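Local coordinates for mRNA transport regulator MTR2 (Candida albicans, PDB 1Q42), which takes part in the transport of mRNA from the nucleus to the cytoplasm and interacts with the export factor MEX67, at residues E30-R35 and L170-N175. Residues are numbered along the deposited sequence; the frame is centred on the assembly and turned at random.
Sequences EPFLKR and LVVDEN
A salt bridge of 2.9 Å from Lys-34 NZ to Glu-30 OE2 spans one turn of helix 29-40, beside Phe-32 and Leu-33, which carry the contact with Leu-170 and Val-172 of strand 164-173. The lysine comes to the anti lone pair of OE2, while OE1 is hydrogen-bonded to the hydroxyl of Tyr-108.

Across the interface the contact is wholly apolar. Phe-32 reaches from the helix to the strand because its chi1 of 160° turns CG away from the backbone N, and the far end of its ring meets three methyl groups. Leu-170 CD1 lies 3.9 Å from Phe-32 CE2, approaching the ring obliquely. Both branches of Val-172 approach the same end from the other side of the ring plane: CG1 is 3.9 Å from Phe-32 CZ, and CG2 sits 4.0 Å from Phe-32 CE2. Leu-33 slides past Leu-170 in the opposite direction, its CD2 being 4.1 Å from Leu-170 CD1.

The helix and strand axes stay 12.6 Å apart at an angle of 114°, so these side chains bridge the gap. This is part of the buried core of the NTF2-like fold, where helix 29-40 packs against the curved sheet. Strand 164-173 runs antiparallel to both its neighbours: Ile-183 and Met-186 of strand 183-192 touch Phe-32 and Leu-170 respectively, and Val-121 and Phe-123 of strand 118-129 touch Leu-33.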
ATOM      1  N   GLU A  30       9.155 -12.344  -0.157  1.00 38.03           N
ATOM      2  CA  GLU A  30       9.047 -11.637  -1.437  1.00 36.26           C
ATOM      3  C   GLU A  30       7.633 -11.662  -2.048  1.00 34.59           C
ATOM      4  O   GLU A  30       7.147 -10.628  -2.494  1.00 33.01           O
ATOM      5  CB  GLU A  30      10.084 -12.121  -2.448  1.00 37.09           C
ATOM      6  CG  GLU A  30      10.093 -11.311  -3.740  1.00 38.21           C
ATOM      7  CD  GLU A  30      11.369 -11.478  -4.552  1.00 41.79           C
ATOM      8  OE1 GLU A  30      12.413 -11.872  -3.981  1.00 43.65           O
ATOM      9  OE2 GLU A  30      11.328 -11.209  -5.775  1.00 43.97           O
ATOM     10  N   PRO A  31       6.976 -12.823  -2.098  1.00 33.24           N
ATOM     11  CA  PRO A  31       5.577 -12.868  -2.547  1.00 32.18           C
ATOM     12  C   PRO A  31       4.644 -12.003  -1.701  1.00 29.83           C
ATOM     13  O   PRO A  31       3.759 -11.373  -2.277  1.00 29.40           O
ATOM     14  CB  PRO A  31       5.195 -14.355  -2.432  1.00 33.14           C
ATOM     15  CG  PRO A  31       6.449 -15.099  -2.220  1.00 34.22           C
ATOM     16  CD  PRO A  31       7.494 -14.160  -1.755  1.00 33.97           C
ATOM     17  N   PHE A  32       4.842 -11.961  -0.380  1.00 27.89           N
ATOM     18  CA  PHE A  32       4.021 -11.113   0.491  1.00 26.48           C
ATOM     19  C   PHE A  32       4.162  -9.640   0.130  1.00 24.73           C
ATOM     20  O   PHE A  32       3.163  -8.935   0.032  1.00 24.09           O
ATOM     21  CB  PHE A  32       4.376 -11.306   1.968  1.00 26.18           C
ATOM     22  CG  PHE A  32       3.936 -10.160   2.849  1.00 26.91           C
ATOM     23  CD1 PHE A  32       2.583  -9.911   3.062  1.00 28.95           C
ATOM     24  CD2 PHE A  32       4.870  -9.336   3.464  1.00 28.03           C
ATOM     25  CE1 PHE A  32       2.165  -8.850   3.879  1.00 29.79           C
ATOM     26  CE2 PHE A  32       4.454  -8.278   4.280  1.00 27.37           C
ATOM     27  CZ  PHE A  32       3.101  -8.040   4.478  1.00 27.92           C
ATOM     28  N   LEU A  33       5.394  -9.185  -0.069  1.00 23.61           N
ATOM     29  CA  LEU A  33       5.637  -7.777  -0.424  1.00 23.17           C
ATOM     30  C   LEU A  33       5.029  -7.424  -1.768  1.00 23.28           C
ATOM     31  O   LEU A  33       4.470  -6.341  -1.936  1.00 21.99           O
ATOM     32  CB  LEU A  33       7.134  -7.449  -0.422  1.00 22.60           C
ATOM     33  CG  LEU A  33       7.832  -7.531   0.932  1.00 22.73           C
ATOM     34  CD1 LEU A  33       9.324  -7.219   0.790  1.00 21.76           C
ATOM     35  CD2 LEU A  33       7.191  -6.600   1.978  1.00 22.16           C
ATOM     36  N   LYS A  34       5.131  -8.338  -2.725  1.00 24.06           N
ATOM     37  CA  LYS A  34       4.559  -8.105  -4.047  1.00 25.22           C
ATOM     38  C   LYS A  34       3.036  -8.014  -3.988  1.00 25.01           C
ATOM     39  O   LYS A  34       2.440  -7.169  -4.657  1.00 25.20           O
ATOM     40  CB  LYS A  34       5.050  -9.159  -5.035  1.00 26.23           C
ATOM     41  CG  LYS A  34       6.510  -8.943  -5.373  1.00 28.54           C
ATOM     42  CD  LYS A  34       7.086 -10.033  -6.249  1.00 33.00           C
ATOM     43  CE  LYS A  34       8.308  -9.511  -6.992  1.00 35.45           C
ATOM     44  NZ  LYS A  34       9.137 -10.598  -7.564  1.00 38.35           N
ATOM     45  N   ARG A  35       2.417  -8.834  -3.151  1.00 25.66           N
ATOM     46  CA  ARG A  35       0.974  -8.779  -2.947  1.00 25.96           C
ATOM     47  C   ARG A  35       0.541  -7.458  -2.291  1.00 23.97           C
ATOM     48  O   ARG A  35      -0.455  -6.852  -2.682  1.00 23.90           O
ATOM     49  CB  ARG A  35       0.504  -9.944  -2.080  1.00 27.63           C
ATOM     50  CG  ARG A  35       0.308 -11.227  -2.826  1.00 31.15           C
ATOM     51  CD  ARG A  35      -0.418 -12.276  -2.010  1.00 35.26           C
ATOM     52  NE  ARG A  35       0.459 -12.877  -1.007  1.00 38.33           N
ATOM     53  CZ  ARG A  35       0.345 -12.746   0.314  1.00 40.94           C
ATOM     54  NH1 ARG A  35      -0.618 -12.005   0.868  1.00 42.68           N
ATOM     55  NH2 ARG A  35       1.222 -13.364   1.097  1.00 41.89           N
ATOM     56  N   LEU A 170       7.733  -2.114   7.589  1.00 17.66           N
ATOM     57  CA  LEU A 170       6.542  -2.797   8.089  1.00 17.98           C
ATOM     58  C   LEU A 170       6.907  -3.606   9.337  1.00 18.86           C
ATOM     59  O   LEU A 170       8.013  -4.140   9.430  1.00 19.86           O
ATOM     60  CB  LEU A 170       6.030  -3.784   7.030  1.00 18.05           C
ATOM     61  CG  LEU A 170       5.592  -3.289   5.648  1.00 17.70           C
ATOM     62  CD1 LEU A 170       5.050  -4.490   4.815  1.00 18.58           C
ATOM     63  CD2 LEU A 170       4.600  -2.174   5.699  1.00 18.39           C
ATOM     64  N   VAL A 171       5.997  -3.687  10.292  1.00 19.34           N
ATOM     65  CA  VAL A 171       6.060  -4.693  11.340  1.00 19.85           C
ATOM     66  C   VAL A 171       4.819  -5.570  11.124  1.00 20.81           C
ATOM     67  O   VAL A 171       3.695  -5.071  11.149  1.00 20.28           O
ATOM     68  CB  VAL A 171       6.077  -4.077  12.738  1.00 20.46           C
ATOM     69  CG1 VAL A 171       6.219  -5.175  13.787  1.00 21.53           C
ATOM     70  CG2 VAL A 171       7.217  -3.061  12.866  1.00 19.83           C
ATOM     71  N   VAL A 172       5.035  -6.858  10.869  1.00 21.96           N
ATOM     72  CA  VAL A 172       3.991  -7.756  10.384  1.00 23.51           C
ATOM     73  C   VAL A 172       3.940  -9.011  11.232  1.00 25.34           C
ATOM     74  O   VAL A 172       4.968  -9.493  11.674  1.00 25.19           O
ATOM     75  CB  VAL A 172       4.262  -8.190   8.911  1.00 23.71           C
ATOM     76  CG1 VAL A 172       3.047  -8.906   8.324  1.00 24.43           C
ATOM     77  CG2 VAL A 172       4.650  -6.996   8.047  1.00 24.13           C
ATOM     78  N   ASP A 173       2.744  -9.547  11.455  1.00 27.23           N
ATOM     79  CA  ASP A 173       2.600 -10.821  12.166  1.00 30.36           C
ATOM     80  C   ASP A 173       3.333 -11.927  11.404  1.00 32.93           C
ATOM     81  O   ASP A 173       3.384 -11.902  10.176  1.00 32.47           O
ATOM     82  CB  ASP A 173       1.114 -11.196  12.301  1.00 30.52           C
ATOM     83  CG  ASP A 173       0.391 -10.407  13.381  1.00 30.06           C
ATOM     84  OD1 ASP A 173       1.022  -9.587  14.078  1.00 29.58           O
ATOM     85  OD2 ASP A 173      -0.833 -10.552  13.604  1.00 29.74           O
ATOM     86  N   GLU A 174       3.858 -12.905  12.145  1.00 37.07           N
ATOM     87  CA  GLU A 174       4.676 -14.007  11.604  1.00 40.44           C
ATOM     88  C   GLU A 174       4.117 -14.711  10.365  1.00 42.71           C
ATOM     89  O   GLU A 174       4.853 -14.986   9.408  1.00 43.04           O
ATOM     90  CB  GLU A 174       4.851 -15.085  12.679  1.00 41.85           C
ATOM     91  CG  GLU A 174       6.098 -14.947  13.528  1.00 43.85           C
ATOM     92  CD  GLU A 174       6.179 -16.030  14.586  1.00 46.07           C
ATOM     93  OE1 GLU A 174       5.139 -16.681  14.850  1.00 48.15           O
ATOM     94  OE2 GLU A 174       7.279 -16.232  15.150  1.00 49.15           O
ATOM     95  N   ASN A 175       2.833 -15.046  10.409  1.00 45.44           N
ATOM     96  CA  ASN A 175       2.210 -15.843   9.356  1.00 47.74           C
ATOM     97  C   ASN A 175       1.819 -14.961   8.183  1.00 48.15           C
ATOM     98  O   ASN A 175       0.698 -14.455   8.106  1.00 48.17           O
ATOM     99  CB  ASN A 175       1.015 -16.620   9.907  1.00 48.88           C
ATOM    100  CG  ASN A 175       1.433 -17.675  10.920  1.00 51.48           C
ATOM    101  OD1 ASN A 175       0.815 -17.820  11.980  1.00 54.42           O
ATOM    102  ND2 ASN A 175       2.493 -18.411  10.602  1.00 53.19           N
TER